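Local structure of oxysterol-binding protein homolog 3 (Saccharomyces cerevisiae, 4IC4) at residues Pro68-Gln73 with Thr319-Arg324; Arg110-Thr115 with Glu212-Pro217; Gly193-Trp198 with His224-Asp229. The protein carries lipids such as sterols in a hydrophobic pocket and moves them between membranes in phosphoinositide-coupled transport, its OSBP-related domain binding sterols and phospholipids. One frame throughout, in Å; residues are numbered along the deposited sequence.

Interaction 1. Residues Pro68-Gln73 with Thr319-Arg324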
loop_
_atom_site.group_PDB
_atom_site.type_symbol
_atom_site.label_atom_id
_atom_site.label_comp_id
_atom_site.label_asym_id
_atom_site.label_seq_id
_atom_site.Cartn_x
_atom_site.Cartn_y
_atom_site.Cartn_z
ATOM N N PRO A 68 7.501 6.803 -9.377
ATOM C CA PRO A 68 8.588 6.981 -8.408
ATOM C C PRO A 68 8.445 6.589 -6.939
ATOM O O PRO A 68 8.763 7.378 -6.054
ATOM C CB PRO A 68 8.963 8.452 -8.585
ATOM C CG PRO A 68 7.650 9.083 -8.884
ATOM C CD PRO A 68 6.993 8.107 -9.842
ATOM N N ILE A 69 7.974 5.373 -6.687
ATOM C CA ILE A 69 7.875 4.845 -5.321
ATOM C C ILE A 69 8.043 3.330 -5.397
ATOM O O ILE A 69 7.905 2.738 -6.472
ATOM C CB ILE A 69 6.512 5.148 -4.612
ATOM C CG1 ILE A 69 5.349 4.544 -5.397
ATOM C CG2 ILE A 69 6.350 6.646 -4.387
ATOM C CD1 ILE A 69 4.050 4.541 -4.608
ATOM N N SER A 70 8.369 2.705 -4.268
ATOM C CA SER A 70 8.532 1.252 -4.224
ATOM C C SER A 70 7.218 0.621 -3.773
ATOM O O SER A 70 6.313 1.320 -3.315
ATOM C CB SER A 70 9.639 0.860 -3.242
ATOM O OG SER A 70 9.205 1.028 -1.902
ATOM N N ILE A 71 7.110 -0.699 -3.890
ATOM C CA ILE A 71 5.877 -1.361 -3.470
ATOM C C ILE A 71 5.654 -1.177 -1.968
ATOM O O ILE A 71 4.514 -1.103 -1.511
ATOM C CB ILE A 71 5.893 -2.866 -3.808
ATOM C CG1 ILE A 71 5.971 -3.048 -5.325
ATOM C CG2 ILE A 71 4.628 -3.540 -3.260
ATOM C CD1 ILE A 71 6.001 -4.497 -5.770
ATOM N N LEU A 72 6.735 -1.101 -1.196
ATOM C CA LEU A 72 6.590 -0.894 0.242
ATOM C C LEU A 72 5.899 0.445 0.480
ATOM O O LEU A 72 5.048 0.570 1.363
ATOM C CB LEU A 72 7.956 -0.896 0.932
ATOM C CG LEU A 72 8.739 -2.212 0.903
ATOM C CD1 LEU A 72 10.129 -1.989 1.499
ATOM C CD2 LEU A 72 7.987 -3.280 1.680
ATOM N N GLN A 73 6.268 1.448 -0.312
ATOM C CA GLN A 73 5.661 2.765 -0.186
ATOM C C GLN A 73 4.196 2.728 -0.645
ATOM O O GLN A 73 3.325 3.332 -0.013
ATOM C CB GLN A 73 6.486 3.792 -0.977
ATOM C CG GLN A 73 7.860 4.016 -0.336
ATOM C CD GLN A 73 8.804 4.856 -1.172
ATOM O OE1 GLN A 73 9.036 4.575 -2.349
ATOM N NE2 GLN A 73 9.376 5.888 -0.556
ATOM N N THR A 319 19.049 0.682 3.982
ATOM C CA THR A 319 18.031 0.014 3.180
ATOM C C THR A 319 16.706 0.712 2.865
ATOM O O THR A 319 15.879 0.147 2.147
ATOM C CB THR A 319 17.673 -1.326 3.852
ATOM O OG1 THR A 319 17.229 -1.064 5.189
ATOM C CG2 THR A 319 18.891 -2.254 3.915
ATOM N N ASP A 320 16.483 1.916 3.382
ATOM C CA ASP A 320 15.203 2.583 3.141
ATOM C C ASP A 320 14.954 2.919 1.671
ATOM O O ASP A 320 15.874 3.309 0.944
ATOM C CB ASP A 320 15.117 3.857 3.981
ATOM C CG ASP A 320 13.696 4.385 4.103
ATOM O OD1 ASP A 320 12.937 3.890 4.964
ATOM O OD2 ASP A 320 13.333 5.298 3.334
ATOM N N SER A 321 13.706 2.777 1.232
ATOM C CA SER A 321 13.349 3.076 -0.156
ATOM C C SER A 321 13.724 4.503 -0.558
ATOM O O SER A 321 13.985 4.770 -1.730
ATOM C CB SER A 321 11.848 2.879 -0.381
ATOM O OG SER A 321 11.465 1.526 -0.209
ATOM N N ARG A 322 13.743 5.420 0.404
ATOM C CA ARG A 322 14.096 6.808 0.103
ATOM C C ARG A 322 15.549 6.945 -0.337
ATOM O O ARG A 322 15.937 7.980 -0.878
ATOM C CB ARG A 322 13.886 7.702 1.323
ATOM C CG ARG A 322 12.456 7.796 1.821
ATOM C CD ARG A 322 12.392 8.725 3.016
ATOM N NE ARG A 322 11.060 8.796 3.611
ATOM C CZ ARG A 322 10.543 7.872 4.413
ATOM N NH1 ARG A 322 11.240 6.787 4.727
ATOM N NH2 ARG A 322 9.326 8.042 4.918
ATOM N N LEU A 323 16.348 5.909 -0.100
ATOM C CA LEU A 323 17.757 5.956 -0.463
ATOM C C LEU A 323 18.064 5.261 -1.787
ATOM O O LEU A 323 19.218 5.225 -2.222
ATOM C CB LEU A 323 18.605 5.362 0.670
ATOM C CG LEU A 323 18.422 6.060 2.026
ATOM C CD1 LEU A 323 19.322 5.414 3.073
ATOM C CD2 LEU A 323 18.729 7.549 1.890
ATOM N N ARG A 324 17.042 4.712 -2.438
ATOM C CA ARG A 324 17.263 4.044 -3.718
ATOM C C ARG A 324 17.589 5.056 -4.806
ATOM O O ARG A 324 16.832 6.000 -5.048
ATOM C CB ARG A 324 16.047 3.206 -4.120
ATOM C CG ARG A 324 16.038 1.863 -3.422
ATOM C CD ARG A 324 15.006 0.910 -3.967
ATOM N NE ARG A 324 15.134 0.651 -5.399
ATOM C CZ ARG A 324 14.554 -0.382 -6.002
ATOM N NH1 ARG A 324 13.833 -1.238 -5.289
ATOM N NH2 ARG A 324 14.662 -0.550 -7.312
#
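In the loop before helix 325-331, Asp320 OD2 accepts two bonds from Arg322, both from above the carboxylate plane. One donor is the backbone N of Arg322, 3.0 Å from Asp320 OD2, which closes an Asx turn. The other is Arg322 NH1, 2.9 Å from Asp320 OD2, in a salt bridge. The Arg322 chain runs extended as far as NE, and a turn of 78° at chi4 then sets the edge of its guanidinium against Asp320. The Asx turn overlaps the start of the 3-10 segment 321-323, from which Ser321 points to the helix start.

Ser321 carries the contact. Its OG sits beside its own backbone N and accepts from Ser70 OG, 2.9 Å away, hydroxyl tip to hydroxyl tip. Glu126 is hydrogen-bonded to the same Ser321 OG, so this buried hydroxyl has two partners.

Ser70 is the N-cap of helix 71-76, and with Gln73 it forms a capping box. Ser70 N donates to Gln73 OE1 at 2.8 Å, in the carbonyl plane on a lone pair, with an N-H...O angle of 160°. The return bond, Gln73 N to Ser70 OG, is weak at 3.4 Å. Ser70 OG stands in the crowded position between its N and carbonyl carbon (chi1 73°). From there it can take the helix N-H and still give its proton to Ser321.

Ser321 CB sits over the flat face of the Gln73 amide, 3.7 Å from Gln73 CD. Leu72 adds a looser touch, its CD1 4.1 Å from Ser321 OG. Leu72 and Gln73 also pack on Phe128 of strand 127-132.

Arg322 turns its CB away from the helix. Only the root of its chain grazes the Gln73 amide, with Arg322 CG 4.3 Å from Gln73 NE2.

Interaction 2. Residues Arg110-Thr115 with Glu212-Pro217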
loop_
_atom_site.group_PDB
_atom_site.type_symbol
_atom_site.label_atom_id
_atom_site.label_comp_id
_atom_site.label_asym_id
_atom_site.label_seq_id
_atom_site.Cartn_x
_atom_site.Cartn_y
_atom_site.Cartn_z
ATOM N N ARG A 110 -8.480 6.918 -7.953
ATOM C CA ARG A 110 -9.576 7.720 -8.484
ATOM C C ARG A 110 -9.170 8.448 -9.758
ATOM O O ARG A 110 -9.975 8.568 -10.686
ATOM C CB ARG A 110 -10.124 8.691 -7.426
ATOM C CG ARG A 110 -9.165 9.707 -6.820
ATOM C CD ARG A 110 -9.919 10.383 -5.676
ATOM N NE ARG A 110 -9.240 11.472 -4.977
ATOM C CZ ARG A 110 -8.276 11.315 -4.073
ATOM N NH1 ARG A 110 -7.839 10.105 -3.757
ATOM N NH2 ARG A 110 -7.798 12.374 -3.432
ATOM N N ASP A 111 -7.937 8.942 -9.808
ATOM C CA ASP A 111 -7.456 9.584 -11.025
ATOM C C ASP A 111 -6.856 8.426 -11.814
ATOM O O ASP A 111 -5.840 7.847 -11.414
ATOM C CB ASP A 111 -6.369 10.620 -10.733
ATOM C CG ASP A 111 -5.923 11.359 -11.983
ATOM O OD1 ASP A 111 -5.764 10.699 -13.030
ATOM O OD2 ASP A 111 -5.728 12.593 -11.920
ATOM N N LYS A 112 -7.498 8.080 -12.923
ATOM C CA LYS A 112 -7.059 6.974 -13.763
ATOM C C LYS A 112 -5.583 7.006 -14.142
ATOM O O LYS A 112 -5.008 5.974 -14.489
ATOM C CB LYS A 112 -7.917 6.918 -15.031
ATOM C CG LYS A 112 -9.370 6.568 -14.758
ATOM C CD LYS A 112 -10.204 6.573 -16.032
ATOM C CE LYS A 112 -11.648 6.198 -15.738
ATOM N NZ LYS A 112 -12.504 6.256 -16.956
ATOM N N THR A 113 -4.969 8.180 -14.075
ATOM C CA THR A 113 -3.557 8.300 -14.418
ATOM C C THR A 113 -2.710 7.359 -13.554
ATOM O O THR A 113 -1.720 6.796 -14.021
ATOM C CB THR A 113 -3.060 9.750 -14.224
ATOM O OG1 THR A 113 -3.899 10.647 -14.966
ATOM C CG2 THR A 113 -1.622 9.898 -14.709
ATOM N N ARG A 114 -3.117 7.177 -12.301
ATOM C CA ARG A 114 -2.382 6.321 -11.370
ATOM C C ARG A 114 -2.291 4.866 -11.831
ATOM O O ARG A 114 -1.365 4.146 -11.453
ATOM C CB ARG A 114 -3.036 6.378 -9.977
ATOM C CG ARG A 114 -2.221 5.727 -8.852
ATOM C CD ARG A 114 -0.982 6.553 -8.517
ATOM N NE ARG A 114 -0.024 5.806 -7.699
ATOM C CZ ARG A 114 -0.029 5.749 -6.368
ATOM N NH1 ARG A 114 -0.941 6.399 -5.658
ATOM N NH2 ARG A 114 0.895 5.029 -5.744
ATOM N N THR A 115 -3.237 4.428 -12.657
ATOM C CA THR A 115 -3.231 3.045 -13.126
ATOM C C THR A 115 -2.308 2.779 -14.322
ATOM O O THR A 115 -2.173 1.634 -14.752
ATOM C CB THR A 115 -4.656 2.577 -13.504
ATOM O OG1 THR A 115 -5.091 3.270 -14.679
ATOM C CG2 THR A 115 -5.634 2.856 -12.364
ATOM N N GLU A 212 -8.418 4.566 -22.362
ATOM C CA GLU A 212 -7.770 4.969 -21.123
ATOM C C GLU A 212 -7.891 3.870 -20.071
ATOM O O GLU A 212 -8.990 3.526 -19.635
ATOM C CB GLU A 212 -8.393 6.268 -20.604
ATOM C CG GLU A 212 -7.717 6.835 -19.368
ATOM C CD GLU A 212 -8.219 8.222 -19.013
ATOM O OE1 GLU A 212 -8.080 9.140 -19.851
ATOM O OE2 GLU A 212 -8.751 8.397 -17.897
ATOM N N ARG A 213 -6.749 3.317 -19.680
ATOM C CA ARG A 213 -6.705 2.260 -18.679
ATOM C C ARG A 213 -7.245 2.774 -17.352
ATOM O O ARG A 213 -7.141 3.961 -17.053
ATOM C CB ARG A 213 -5.261 1.785 -18.489
ATOM C CG ARG A 213 -4.657 1.120 -19.714
ATOM C CD ARG A 213 -3.142 1.021 -19.606
ATOM N NE ARG A 213 -2.714 0.425 -18.345
ATOM C CZ ARG A 213 -1.443 0.239 -18.000
ATOM N NH1 ARG A 213 -0.469 0.599 -18.828
ATOM N NH2 ARG A 213 -1.144 -0.299 -16.824
ATOM N N TYR A 214 -7.828 1.877 -16.565
ATOM C CA TYR A 214 -8.360 2.243 -15.256
ATOM C C TYR A 214 -8.557 1.008 -14.388
ATOM O O TYR A 214 -8.532 -0.122 -14.875
ATOM C CB TYR A 214 -9.684 3.009 -15.402
ATOM C CG TYR A 214 -10.856 2.190 -15.898
ATOM C CD1 TYR A 214 -11.618 1.419 -15.022
ATOM C CD2 TYR A 214 -11.207 2.194 -17.247
ATOM C CE1 TYR A 214 -12.704 0.672 -15.478
ATOM C CE2 TYR A 214 -12.286 1.451 -17.713
ATOM C CZ TYR A 214 -13.030 0.694 -16.827
ATOM O OH TYR A 214 -14.095 -0.043 -17.292
ATOM N N MET A 215 -8.742 1.233 -13.094
ATOM C CA MET A 215 -8.945 0.144 -12.151
ATOM C C MET A 215 -10.242 0.317 -11.384
ATOM O O MET A 215 -10.709 1.435 -11.174
ATOM C CB MET A 215 -7.788 0.079 -11.157
ATOM C CG MET A 215 -6.511 -0.480 -11.733
ATOM S SD MET A 215 -5.138 -0.356 -10.574
ATOM C CE MET A 215 -5.712 -1.412 -9.242
ATOM N N GLU A 216 -10.819 -0.801 -10.968
ATOM C CA GLU A 216 -12.053 -0.772 -10.197
ATOM C C GLU A 216 -12.135 -2.025 -9.333
ATOM O O GLU A 216 -11.667 -3.098 -9.722
ATOM C CB GLU A 216 -13.270 -0.696 -11.131
ATOM C CG GLU A 216 -13.576 -1.982 -11.884
ATOM C CD GLU A 216 -14.752 -1.843 -12.839
ATOM O OE1 GLU A 216 -15.292 -2.885 -13.268
ATOM O OE2 GLU A 216 -15.129 -0.698 -13.170
ATOM N N PRO A 217 -12.707 -1.899 -8.127
ATOM C CA PRO A 217 -12.834 -3.054 -7.239
ATOM C C PRO A 217 -13.974 -3.928 -7.746
ATOM O O PRO A 217 -14.877 -3.442 -8.430
ATOM C CB PRO A 217 -13.147 -2.415 -5.889
ATOM C CG PRO A 217 -13.948 -1.219 -6.279
ATOM C CD PRO A 217 -13.184 -0.672 -7.466
HETATM O O HOH W 1 -5.114 6.041 -17.386
HETATM O O HOH W 2 -11.257 4.992 -19.238
#
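Apolar packing comes from two side chains of the 3-10 turn. Lys112 is fully extended and runs along the flank of Tyr214, with Lys112 CG 3.6 Å from Tyr214 CB. Thr115 and Met215 pass head to tail. The methyl Thr115 CG2 is 3.5 Å from Met215 CG.

Glu212 and Lys112 are near but form no salt bridge. Glu212 comes in across the Lys112 chain, and Glu212 OE2 touches the aliphatic Lys112 CD at 3.0 Å. The ammonium lies further off, with Lys112 NZ 4.4 Å from Glu212 OE2.

Water joins the polar atoms. One water accepts from Lys112 NZ and donates to Glu212 O. Another donates to Arg213 O and, weakly, to Lys112 O. Lys112 O also takes Thr115 N and, at 2.7 Å, Thr115 OG1, which fixes the rotation of Thr115 and leaves its methyl against Met215.

The side chain of Arg213 is about 7 Å from that of Lys118, which binds phosphatidylinositol 4-phosphate. Arg114 forms salt bridges with Glu67 and Glu77. The turn follows helix 94-104 and packs on the start of barrel strand 214-225, whose Met215 also rests on Leu205 of neighbouring strand 203-206.

Interaction 3. Residues Gly193-Trp198 with His224-Asp229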
loop_
_atom_site.group_PDB
_atom_site.type_symbol
_atom_site.label_atom_id
_atom_site.label_comp_id
_atom_site.label_asym_id
_atom_site.label_seq_id
_atom_site.Cartn_x
_atom_site.Cartn_y
_atom_site.Cartn_z
ATOM N N GLY A 193 -8.283 -4.153 23.122
ATOM C CA GLY A 193 -7.796 -5.440 22.666
ATOM C C GLY A 193 -8.668 -6.024 21.567
ATOM O O GLY A 193 -8.372 -7.103 21.055
ATOM N N GLU A 194 -9.745 -5.330 21.199
ATOM C CA GLU A 194 -10.621 -5.832 20.145
ATOM C C GLU A 194 -9.818 -5.961 18.856
ATOM O O GLU A 194 -9.038 -5.072 18.509
ATOM C CB GLU A 194 -11.821 -4.902 19.920
ATOM C CG GLU A 194 -12.797 -5.424 18.862
ATOM C CD GLU A 194 -14.072 -4.599 18.734
ATOM O OE1 GLU A 194 -14.929 -4.964 17.901
ATOM O OE2 GLU A 194 -14.229 -3.591 19.455
ATOM N N LEU A 195 -10.009 -7.072 18.155
ATOM C CA LEU A 195 -9.287 -7.323 16.912
ATOM C C LEU A 195 -10.201 -7.257 15.699
ATOM O O LEU A 195 -11.380 -7.605 15.772
ATOM C CB LEU A 195 -8.630 -8.707 16.951
ATOM C CG LEU A 195 -7.766 -9.063 18.161
ATOM C CD1 LEU A 195 -7.243 -10.487 18.001
ATOM C CD2 LEU A 195 -6.615 -8.076 18.291
ATOM N N PHE A 196 -9.646 -6.803 14.581
ATOM C CA PHE A 196 -10.384 -6.722 13.326
ATOM C C PHE A 196 -9.483 -7.334 12.266
ATOM O O PHE A 196 -8.271 -7.131 12.282
ATOM C CB PHE A 196 -10.687 -5.269 12.964
ATOM C CG PHE A 196 -11.581 -4.575 13.946
ATOM C CD1 PHE A 196 -12.963 -4.574 13.775
ATOM C CD2 PHE A 196 -11.038 -3.934 15.051
ATOM C CE1 PHE A 196 -13.793 -3.937 14.701
ATOM C CE2 PHE A 196 -11.859 -3.296 15.983
ATOM C CZ PHE A 196 -13.237 -3.298 15.805
ATOM N N GLU A 197 -10.072 -8.088 11.350
ATOM C CA GLU A 197 -9.306 -8.722 10.289
ATOM C C GLU A 197 -10.035 -8.642 8.960
ATOM O O GLU A 197 -11.267 -8.630 8.909
ATOM C CB GLU A 197 -9.046 -10.194 10.626
ATOM C CG GLU A 197 -8.162 -10.425 11.836
ATOM C CD GLU A 197 -8.093 -11.890 12.229
ATOM O OE1 GLU A 197 -7.775 -12.726 11.357
ATOM O OE2 GLU A 197 -8.355 -12.206 13.409
ATOM N N TRP A 198 -9.263 -8.565 7.882
ATOM C CA TRP A 198 -9.829 -8.528 6.548
ATOM C C TRP A 198 -8.737 -8.696 5.508
ATOM O O TRP A 198 -7.557 -8.472 5.785
ATOM C CB TRP A 198 -10.600 -7.215 6.311
ATOM C CG TRP A 198 -9.762 -5.977 6.125
ATOM C CD1 TRP A 198 -9.293 -5.470 4.945
ATOM C CD2 TRP A 198 -9.332 -5.072 7.148
ATOM N NE1 TRP A 198 -8.601 -4.302 5.171
ATOM C CE2 TRP A 198 -8.609 -4.035 6.515
ATOM C CE3 TRP A 198 -9.487 -5.036 8.541
ATOM C CZ2 TRP A 198 -8.041 -2.971 7.227
ATOM C CZ3 TRP A 198 -8.923 -3.976 9.251
ATOM C CH2 TRP A 198 -8.208 -2.959 8.590
ATOM N N HIS A 224 -14.072 -8.607 9.886
ATOM C CA HIS A 224 -14.562 -9.336 11.049
ATOM C C HIS A 224 -13.934 -8.871 12.351
ATOM O O HIS A 224 -12.730 -8.633 12.426
ATOM C CB HIS A 224 -14.311 -10.833 10.861
ATOM C CG HIS A 224 -15.098 -11.440 9.742
ATOM N ND1 HIS A 224 -16.458 -11.654 9.819
ATOM C CD2 HIS A 224 -14.723 -11.852 8.508
ATOM C CE1 HIS A 224 -16.886 -12.173 8.682
ATOM N NE2 HIS A 224 -15.853 -12.303 7.870
ATOM N N SER A 225 -14.770 -8.748 13.378
ATOM C CA SER A 225 -14.323 -8.326 14.694
ATOM C C SER A 225 -14.267 -9.519 15.633
ATOM O O SER A 225 -15.072 -10.446 15.520
ATOM C CB SER A 225 -15.285 -7.290 15.274
ATOM O OG SER A 225 -15.082 -7.156 16.669
ATOM N N SER A 226 -13.319 -9.493 16.562
ATOM C CA SER A 226 -13.184 -10.574 17.526
ATOM C C SER A 226 -14.412 -10.634 18.434
ATOM O O SER A 226 -14.602 -11.608 19.163
ATOM C CB SER A 226 -11.920 -10.380 18.371
ATOM O OG SER A 226 -11.914 -9.116 19.017
ATOM N N LYS A 227 -15.246 -9.598 18.385
ATOM C CA LYS A 227 -16.447 -9.567 19.212
ATOM C C LYS A 227 -17.675 -10.113 18.489
ATOM O O LYS A 227 -18.783 -10.087 19.027
ATOM C CB LYS A 227 -16.710 -8.143 19.716
ATOM C CG LYS A 227 -15.521 -7.544 20.465
ATOM C CD LYS A 227 -15.939 -6.684 21.650
ATOM C CE LYS A 227 -16.820 -5.522 21.232
ATOM N NZ LYS A 227 -17.186 -4.666 22.399
ATOM N N GLY A 228 -17.477 -10.605 17.268
ATOM C CA GLY A 228 -18.580 -11.178 16.515
ATOM C C GLY A 228 -19.148 -10.342 15.385
ATOM O O GLY A 228 -19.733 -10.884 14.447
ATOM N N ASP A 229 -18.986 -9.026 15.465
ATOM C CA ASP A 229 -19.498 -8.135 14.431
ATOM C C ASP A 229 -18.888 -8.459 13.072
ATOM O O ASP A 229 -17.744 -8.901 12.979
ATOM C CB ASP A 229 -19.178 -6.680 14.783
ATOM C CG ASP A 229 -19.793 -6.249 16.096
ATOM O OD1 ASP A 229 -20.952 -5.780 16.093
ATOM O OD2 ASP A 229 -19.116 -6.391 17.132
HETATM O O HOH W 3 -17.508 -4.383 17.507
HETATM O O HOH W 4 -10.939 -10.637 14.164
#
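Backbone pairing sets the frame. Strands 195-199 and 214-225, neighbours in the beta barrel of the domain, run antiparallel. Glu197 and His224 form a hydrogen-bonded pair. Glu197 N donates to His224 O at 2.9 Å, and His224 N to Glu197 O at 3.0 Å. Phe196 and Ser225 are the next pair, non-hydrogen-bonded. Beyond them Ser226 N gives a 2.8 Å bond to Leu195 O. Strand 214-225 leaves here through a type I beta turn, Ser225 to Gly228, far from the lipid-binding residues.

Side-chain hydroxyls continue the bonding where the strand gives way to the turn. Ser226 OG, in the crowded position between its N and carbonyl carbon, accepts from Leu195 N at 2.9 Å, almost straight at 176°. Ser225 OG accepts from Lys227 N at 3.0 Å, an ST turn. It also donates to Glu194 OE1 at 2.5 Å, using the anti lone pair of the carboxylate. The Glu194 chain reaches it fully extended, with CG anti to the backbone N (chi1 -178°).

Packing is modest. Phe196 CE1 lies 3.7 Å from Ser225 CB, and the same ring meets that of Phe189. The bent Lys227 chain passes across Glu194, with Lys227 CG and CE against the Glu194 carboxylate. The ammonium is too far for a salt bridge, Lys227 NZ being 4.3 Å from Glu194 OE2.

An alanine in place of Glu194 would remove the acceptor of the Ser225 hydroxyl and would probably loosen the tie between the residue before the strand and the turn at Ser225.

A water donates to both Glu194 OE1 and Asp229 OD2. The serine bond and nearby Lys227 would favour an ionised Glu194, while burial and the close Asp229 would oppose it; the water and Arg260, which pairs with Asp229, probably ease that repulsion.

All the touching residues of interaction 1 are buried, whereas interactions 2 and 3 are partly buried and keep waters between their segments. Interaction 1 joins a helix start to a loop by a direct hydroxyl bond. Interaction 2 seats a 3-10 turn on a strand by packing and water bridges. Interaction 3 is a short antiparallel pairing that gives way to a turn held by side chains. Interactions 2 and 3 share strand 214-225, one near its beginning and the other at its end, with centres 31 Å apart. Interactions 1 and 2 touch, Ile69 CD1 packing 3.4 Å from Arg114 NH2. Interactions 1 and 3 lie on opposite sides of the chain's centre.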